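Local coordinates for MsStt7d protein (Micromonas, PDB 4IX5) that probably works as an ATP-dependent protein kinase, the chain here being its kinase domain with a bound ATP analogue and magnesium, at residues V169-L174 / P213-A218; V164-V169 / I187-A192. All coordinates share one frame; numbering follows the deposited sequence.

Contact 1: V169-L174 / P213-A218; sequences VKPANL and PRYAKA. With MG (magnesium ion), chain F.
The catalytic loop of the kinase fold, here reading HRDVKPAN, meets the far part of the activation segment where K170 lies across the ring of Y215. CB of K170 sits 3.4 Å from the centroid of that ring and 11° off its normal, a CH-pi contact squarely over one face. With CG set between the backbone N and the carbonyl carbon (chi1 57°) and the rest of the chain extended, the lysine runs on past the CD2–CE2 side of the ring and carries its ammonium away toward salt bridges with D168 and D212. R214 reaches the same place: its NH2 stands 4.4 Å from K170 NZ and is also paired with D212, while Y215 CE2 lies over the centre of one guanidinium face. D55 of the second subunit packs against K170 and R214. Further along the ring, CD of P171 packs 3.6 Å from CE1 and 3.5 Å from OH of Y215. That hydroxyl is bonded to water 1, 3.0 Å away, which also accepts from A172 N, and the hydroxyl is also hydrogen-bonded to NE2 of Q259 on helix 247-261. Three residues on from K170, on the catalytic loop itself, N173 OD1 binds magnesium at 2.5 Å. With an alanine in place of Y215, K170 CB and P171 CD would probably lose the flat surface they rest on, and water 1 one of its holders. The chemistry is thus divided along one lysine: its aliphatic root is held by an aromatic face, and its cationic end, with R214 beside it, is probably balanced by D168 and D212.

Contact 2: V164-V169 / I187-A192; sequences VVHRDV and IDLGAA. With MG (magnesium ion), chain F; ANP (phosphoaminophosphonic acid-adenylate ester), chain G.
H166 carries its CG anti to the backbone N (chi1 178°), which swings the imidazole back toward 187-192, where CE1 meets I187 O at the ring edge, 3.0 Å away. D188 likewise has CG anti to N (chi1 -168°), and this aims its carboxylate at the metal. D168 faces it with its plane turned 72° from that of D188. These are the HRD histidine and aspartate and the aspartate of the DLG (DFG-type) motif. D188 OD2 binds magnesium at 2.6 Å, together with O2G and O2A of the nucleotide analogue. The OD2 atoms of D168 and D188 come within 3.6 Å without bonding directly, water 5 is hydrogen-bonded to both, and OD1 of D168 is paired with K170. On its other oxygen, OD1, D188 accepts from G190 N at 3.1 Å, closing an Asx turn. A type I turn from L189 to A192 follows, steadied by water 3, which bonds to A191 N, D188 O and H166 O. The turn then brings A192 CA within 3.2 Å of V165 O, a CA-H...O contact, while CD of R167 presses 3.4 Å from A191 CB. L189 CD2 lies 3.7 Å from H166 ND1, a buried nitrogen with no polar partner in the model. L189 also packs on N70 and V73 of helix 59-76, as in the regulatory spine of a kinase with its DFG motif turned in. From helix 247-261, D249 takes the backbone N-H groups of H166 and R167, and next door strand 164-165 pairs antiparallel with strand 193-194.

Both contacts are buried in the kinase domain and share V169, since the catalytic loop supplies one segment to each. Contact 2 ties that loop's first half to the DLG region, contact 1 its second half to the later activation segment, beside the second subunit. N173 joins them: its ND2 probably bonds to D168 O, its backbone O to I187 N, and its OD1 shares the magnesium with D188. Their chemistry differs with place. At contact 2 backbone carbonyls and water knit the two loops, and D188, not D168, binds this magnesium, which the phosphates share; at contact 1, K170, P171, R214 and Y215 rely on an aromatic face and on cations paired with aspartates.

Contact 1: V169-L174 / P213-A218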
loop_
_atom_site.group_PDB
_atom_site.type_symbol
_atom_site.label_atom_id
_atom_site.label_comp_id
_atom_site.label_asym_id
_atom_site.label_seq_id
_atom_site.Cartn_x
_atom_site.Cartn_y
_atom_site.Cartn_z
ATOM N N VAL B 169 -7.721 9.887 -10.323
ATOM C CA VAL B 169 -7.820 9.907 -11.772
ATOM C C VAL B 169 -6.437 9.861 -12.396
ATOM O O VAL B 169 -5.575 10.656 -12.042
ATOM C CB VAL B 169 -8.535 11.185 -12.230
ATOM C CG1 VAL B 169 -8.440 11.344 -13.756
ATOM C CG2 VAL B 169 -9.985 11.147 -11.761
ATOM N N LYS B 170 -6.237 8.930 -13.325
ATOM C CA LYS B 170 -4.980 8.768 -14.056
ATOM C C LYS B 170 -5.234 7.678 -15.081
ATOM O O LYS B 170 -6.218 6.949 -14.972
ATOM C CB LYS B 170 -3.831 8.373 -13.100
ATOM C CG LYS B 170 -4.116 7.101 -12.317
ATOM C CD LYS B 170 -3.097 6.913 -11.192
ATOM C CE LYS B 170 -3.379 5.666 -10.366
ATOM N NZ LYS B 170 -2.787 5.845 -9.015
ATOM N N PRO B 171 -4.358 7.556 -16.085
ATOM C CA PRO B 171 -4.536 6.550 -17.129
ATOM C C PRO B 171 -4.595 5.139 -16.571
ATOM O O PRO B 171 -5.307 4.301 -17.121
ATOM C CB PRO B 171 -3.302 6.753 -18.007
ATOM C CG PRO B 171 -3.047 8.240 -17.888
ATOM C CD PRO B 171 -3.302 8.527 -16.433
ATOM N N ALA B 172 -3.877 4.886 -15.486
ATOM C CA ALA B 172 -3.882 3.561 -14.879
ATOM C C ALA B 172 -5.247 3.172 -14.322
ATOM O O ALA B 172 -5.528 1.987 -14.118
ATOM C CB ALA B 172 -2.829 3.484 -13.777
ATOM N N ASN B 173 -6.085 4.167 -14.057
ATOM C CA ASN B 173 -7.421 3.901 -13.515
ATOM C C ASN B 173 -8.514 4.140 -14.553
ATOM O O ASN B 173 -9.651 4.469 -14.212
ATOM C CB ASN B 173 -7.667 4.728 -12.247
ATOM C CG ASN B 173 -7.054 4.078 -11.014
ATOM O OD1 ASN B 173 -6.837 2.870 -11.003
ATOM N ND2 ASN B 173 -6.788 4.864 -9.981
ATOM N N LEU B 174 -8.152 3.984 -15.819
ATOM C CA LEU B 174 -9.120 4.037 -16.915
ATOM C C LEU B 174 -8.993 2.757 -17.733
ATOM O O LEU B 174 -7.883 2.314 -18.052
ATOM C CB LEU B 174 -8.869 5.269 -17.795
ATOM C CG LEU B 174 -9.207 6.619 -17.154
ATOM C CD1 LEU B 174 -8.541 7.757 -17.905
ATOM C CD2 LEU B 174 -10.723 6.822 -17.114
ATOM N N PRO B 213 1.303 11.038 -6.276
ATOM C CA PRO B 213 2.027 12.302 -6.444
ATOM C C PRO B 213 2.299 12.648 -7.904
ATOM O O PRO B 213 2.725 13.763 -8.184
ATOM C CB PRO B 213 3.337 12.063 -5.683
ATOM C CG PRO B 213 3.529 10.589 -5.695
ATOM C CD PRO B 213 2.145 9.970 -5.708
ATOM N N ARG B 214 2.047 11.722 -8.826
ATOM C CA ARG B 214 2.265 12.021 -10.231
ATOM C C ARG B 214 1.091 12.819 -10.778
ATOM O O ARG B 214 1.256 13.646 -11.685
ATOM C CB ARG B 214 2.433 10.736 -11.044
ATOM C CG ARG B 214 3.631 9.900 -10.642
ATOM C CD ARG B 214 3.628 8.580 -11.370
ATOM N NE ARG B 214 2.509 7.746 -10.946
ATOM C CZ ARG B 214 2.119 6.639 -11.563
ATOM N NH1 ARG B 214 2.747 6.224 -12.656
ATOM N NH2 ARG B 214 1.090 5.949 -11.087
ATOM N N TYR B 215 -0.088 12.581 -10.211
ATOM C CA TYR B 215 -1.330 13.113 -10.772
ATOM C C TYR B 215 -2.032 14.065 -9.820
ATOM O O TYR B 215 -3.145 14.502 -10.070
ATOM C CB TYR B 215 -2.259 11.961 -11.173
ATOM C CG TYR B 215 -1.664 11.137 -12.283
ATOM C CD1 TYR B 215 -1.743 11.558 -13.602
ATOM C CD2 TYR B 215 -0.977 9.967 -12.011
ATOM C CE1 TYR B 215 -1.184 10.826 -14.630
ATOM C CE2 TYR B 215 -0.413 9.215 -13.036
ATOM C CZ TYR B 215 -0.506 9.664 -14.345
ATOM O OH TYR B 215 0.051 8.930 -15.369
ATOM N N ALA B 216 -1.360 14.389 -8.725
ATOM C CA ALA B 216 -1.866 15.367 -7.779
ATOM C C ALA B 216 -0.920 16.549 -7.770
ATOM O O ALA B 216 0.295 16.377 -7.892
ATOM C CB ALA B 216 -1.968 14.759 -6.391
ATOM N N LYS B 217 -1.471 17.750 -7.641
ATOM C CA LYS B 217 -0.655 18.951 -7.532
ATOM C C LYS B 217 0.191 18.892 -6.257
ATOM O O LYS B 217 -0.339 18.757 -5.161
ATOM C CB LYS B 217 -1.540 20.198 -7.535
ATOM C CG LYS B 217 -0.763 21.493 -7.605
ATOM C CD LYS B 217 -1.665 22.671 -7.938
ATOM C CE LYS B 217 -0.843 23.904 -8.296
ATOM N NZ LYS B 217 0.033 24.361 -7.183
ATOM N N ALA B 218 1.507 19.001 -6.416
ATOM C CA ALA B 218 2.458 18.747 -5.329
ATOM C C ALA B 218 2.127 19.391 -3.978
ATOM O O ALA B 218 2.386 18.802 -2.924
ATOM C CB ALA B 218 3.869 19.119 -5.763
HETATM MG MG MG F . -5.762 1.639 -9.058
HETATM O O HOH W 1 -1.224 6.182 -15.104
HETATM O O HOH W 2 -3.442 1.789 -10.009
#

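Contact 2: V164-V169 / I187-A192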
loop_
_atom_site.group_PDB
_atom_site.type_symbol
_atom_site.label_atom_id
_atom_site.label_comp_id
_atom_site.label_asym_id
_atom_site.label_seq_id
_atom_site.Cartn_x
_atom_site.Cartn_y
_atom_site.Cartn_z
ATOM N N VAL B 164 -19.382 12.923 -5.428
ATOM C CA VAL B 164 -18.212 12.049 -5.387
ATOM C C VAL B 164 -17.010 12.674 -6.094
ATOM O O VAL B 164 -17.089 13.063 -7.256
ATOM C CB VAL B 164 -18.498 10.660 -6.019
ATOM C CG1 VAL B 164 -17.222 9.814 -6.065
ATOM C CG2 VAL B 164 -19.601 9.928 -5.251
ATOM N N VAL B 165 -15.909 12.792 -5.364
ATOM C CA VAL B 165 -14.621 13.136 -5.956
ATOM C C VAL B 165 -13.765 11.870 -5.990
ATOM O O VAL B 165 -13.555 11.203 -4.965
ATOM C CB VAL B 165 -13.917 14.239 -5.158
ATOM C CG1 VAL B 165 -12.536 14.539 -5.747
ATOM C CG2 VAL B 165 -14.786 15.477 -5.125
ATOM N N HIS B 166 -13.289 11.521 -7.176
ATOM C CA HIS B 166 -12.634 10.232 -7.366
ATOM C C HIS B 166 -11.277 10.191 -6.666
ATOM O O HIS B 166 -10.941 9.203 -5.996
ATOM C CB HIS B 166 -12.515 9.922 -8.875
ATOM C CG HIS B 166 -11.813 8.638 -9.173
ATOM N ND1 HIS B 166 -12.464 7.518 -9.652
ATOM C CD2 HIS B 166 -10.510 8.288 -9.046
ATOM C CE1 HIS B 166 -11.591 6.539 -9.812
ATOM N NE2 HIS B 166 -10.398 6.981 -9.453
ATOM N N ARG B 167 -10.518 11.275 -6.825
ATOM C CA ARG B 167 -9.260 11.500 -6.133
ATOM C C ARG B 167 -8.111 10.597 -6.593
ATOM O O ARG B 167 -7.011 10.651 -6.030
ATOM C CB ARG B 167 -9.470 11.355 -4.624
ATOM C CG ARG B 167 -8.277 11.767 -3.820
ATOM C CD ARG B 167 -8.137 10.870 -2.615
ATOM N NE ARG B 167 -8.679 11.507 -1.430
ATOM C CZ ARG B 167 -8.060 12.487 -0.792
ATOM N NH1 ARG B 167 -8.594 13.036 0.290
ATOM N NH2 ARG B 167 -6.900 12.917 -1.257
ATOM N N ASP B 168 -8.345 9.759 -7.599
ATOM C CA ASP B 168 -7.261 8.948 -8.155
ATOM C C ASP B 168 -7.379 8.789 -9.665
ATOM O O ASP B 168 -7.173 7.718 -10.227
ATOM C CB ASP B 168 -7.177 7.593 -7.457
ATOM C CG ASP B 168 -5.827 6.936 -7.634
ATOM O OD1 ASP B 168 -4.874 7.606 -8.084
ATOM O OD2 ASP B 168 -5.705 5.739 -7.325
ATOM N N VAL B 169 -7.721 9.887 -10.323
ATOM C CA VAL B 169 -7.820 9.907 -11.772
ATOM C C VAL B 169 -6.437 9.861 -12.396
ATOM O O VAL B 169 -5.575 10.656 -12.042
ATOM C CB VAL B 169 -8.535 11.185 -12.230
ATOM C CG1 VAL B 169 -8.440 11.344 -13.756
ATOM C CG2 VAL B 169 -9.985 11.147 -11.761
ATOM N N ILE B 187 -11.892 3.107 -12.898
ATOM C CA ILE B 187 -11.883 2.069 -11.867
ATOM C C ILE B 187 -11.312 2.644 -10.581
ATOM O O ILE B 187 -10.740 3.741 -10.572
ATOM C CB ILE B 187 -11.072 0.815 -12.287
ATOM C CG1 ILE B 187 -9.655 1.224 -12.686
ATOM C CG2 ILE B 187 -11.784 0.091 -13.442
ATOM C CD1 ILE B 187 -8.643 0.081 -12.664
ATOM N N ASP B 188 -11.449 1.883 -9.495
ATOM C CA ASP B 188 -10.760 2.173 -8.241
ATOM C C ASP B 188 -11.273 3.411 -7.518
ATOM O O ASP B 188 -10.663 4.476 -7.565
ATOM C CB ASP B 188 -9.240 2.248 -8.442
ATOM C CG ASP B 188 -8.479 2.260 -7.120
ATOM O OD1 ASP B 188 -9.104 2.041 -6.050
ATOM O OD2 ASP B 188 -7.254 2.479 -7.153
ATOM N N LEU B 189 -12.393 3.245 -6.827
ATOM C CA LEU B 189 -12.933 4.303 -5.980
ATOM C C LEU B 189 -12.383 4.219 -4.558
ATOM O O LEU B 189 -12.966 4.765 -3.626
ATOM C CB LEU B 189 -14.463 4.234 -5.968
ATOM C CG LEU B 189 -15.114 4.512 -7.329
ATOM C CD1 LEU B 189 -16.512 3.897 -7.358
ATOM C CD2 LEU B 189 -15.147 6.016 -7.596
ATOM N N GLY B 190 -11.240 3.554 -4.403
ATOM C CA GLY B 190 -10.645 3.344 -3.092
ATOM C C GLY B 190 -10.182 4.603 -2.385
ATOM O O GLY B 190 -10.000 4.605 -1.161
ATOM N N ALA B 191 -9.957 5.675 -3.146
ATOM C CA ALA B 191 -9.541 6.943 -2.556
ATOM C C ALA B 191 -10.675 7.964 -2.576
ATOM O O ALA B 191 -10.547 9.067 -2.035
ATOM C CB ALA B 191 -8.305 7.492 -3.271
ATOM N N ALA B 192 -11.798 7.575 -3.182
ATOM C CA ALA B 192 -12.892 8.503 -3.410
ATOM C C ALA B 192 -13.544 9.026 -2.140
ATOM O O ALA B 192 -13.670 8.322 -1.136
ATOM C CB ALA B 192 -13.930 7.900 -4.336
HETATM MG MG MG F . -5.762 1.639 -9.058
HETATM P PG ANP G . -3.293 -1.345 -8.539
HETATM O O1G ANP G . -2.202 -0.791 -7.715
HETATM O O2G ANP G . -4.122 -0.121 -9.157
HETATM O O3G ANP G . -2.621 -2.203 -9.707
HETATM P PB ANP G . -5.544 -1.432 -6.558
HETATM O O1B ANP G . -5.519 -1.951 -5.171
HETATM O O2B ANP G . -5.217 0.149 -6.584
HETATM N N3B ANP G . -4.385 -2.285 -7.558
HETATM P PA ANP G . -7.524 -1.313 -8.601
HETATM O O1A ANP G . -9.024 -1.337 -8.492
HETATM O O2A ANP G . -6.837 -0.043 -9.034
HETATM O O3A ANP G . -7.017 -1.717 -7.129
HETATM O "O5'" ANP G . -7.034 -2.484 -9.588
HETATM C "C5'" ANP G . -5.670 -2.887 -9.743
HETATM C "C4'" ANP G . -5.476 -3.718 -11.007
HETATM O "O4'" ANP G . -6.656 -4.469 -11.293
HETATM C "C3'" ANP G . -5.221 -2.839 -12.216
HETATM O "O3'" ANP G . -4.256 -3.447 -13.055
HETATM C "C2'" ANP G . -6.486 -2.887 -13.018
HETATM O "O2'" ANP G . -6.096 -2.995 -14.375
HETATM C "C1'" ANP G . -7.181 -4.159 -12.579
HETATM N N9 ANP G . -8.634 -3.931 -12.473
HETATM C C8 ANP G . -9.262 -3.351 -11.444
HETATM N N7 ANP G . -10.593 -3.288 -11.642
HETATM C C5 ANP G . -10.829 -3.840 -12.834
HETATM C C6 ANP G . -12.021 -4.091 -13.658
HETATM N N6 ANP G . -13.236 -3.732 -13.208
HETATM N N1 ANP G . -11.844 -4.693 -14.839
HETATM C C2 ANP G . -10.635 -5.050 -15.285
HETATM N N3 ANP G . -9.505 -4.845 -14.596
HETATM C C4 ANP G . -9.539 -4.253 -13.388
HETATM O O HOH W 3 -10.352 6.492 -5.824
HETATM O O HOH W 4 -7.433 4.763 -5.321
HETATM O O HOH W 5 -4.673 3.348 -7.413
HETATM O O HOH W 2 -3.442 1.789 -10.009
#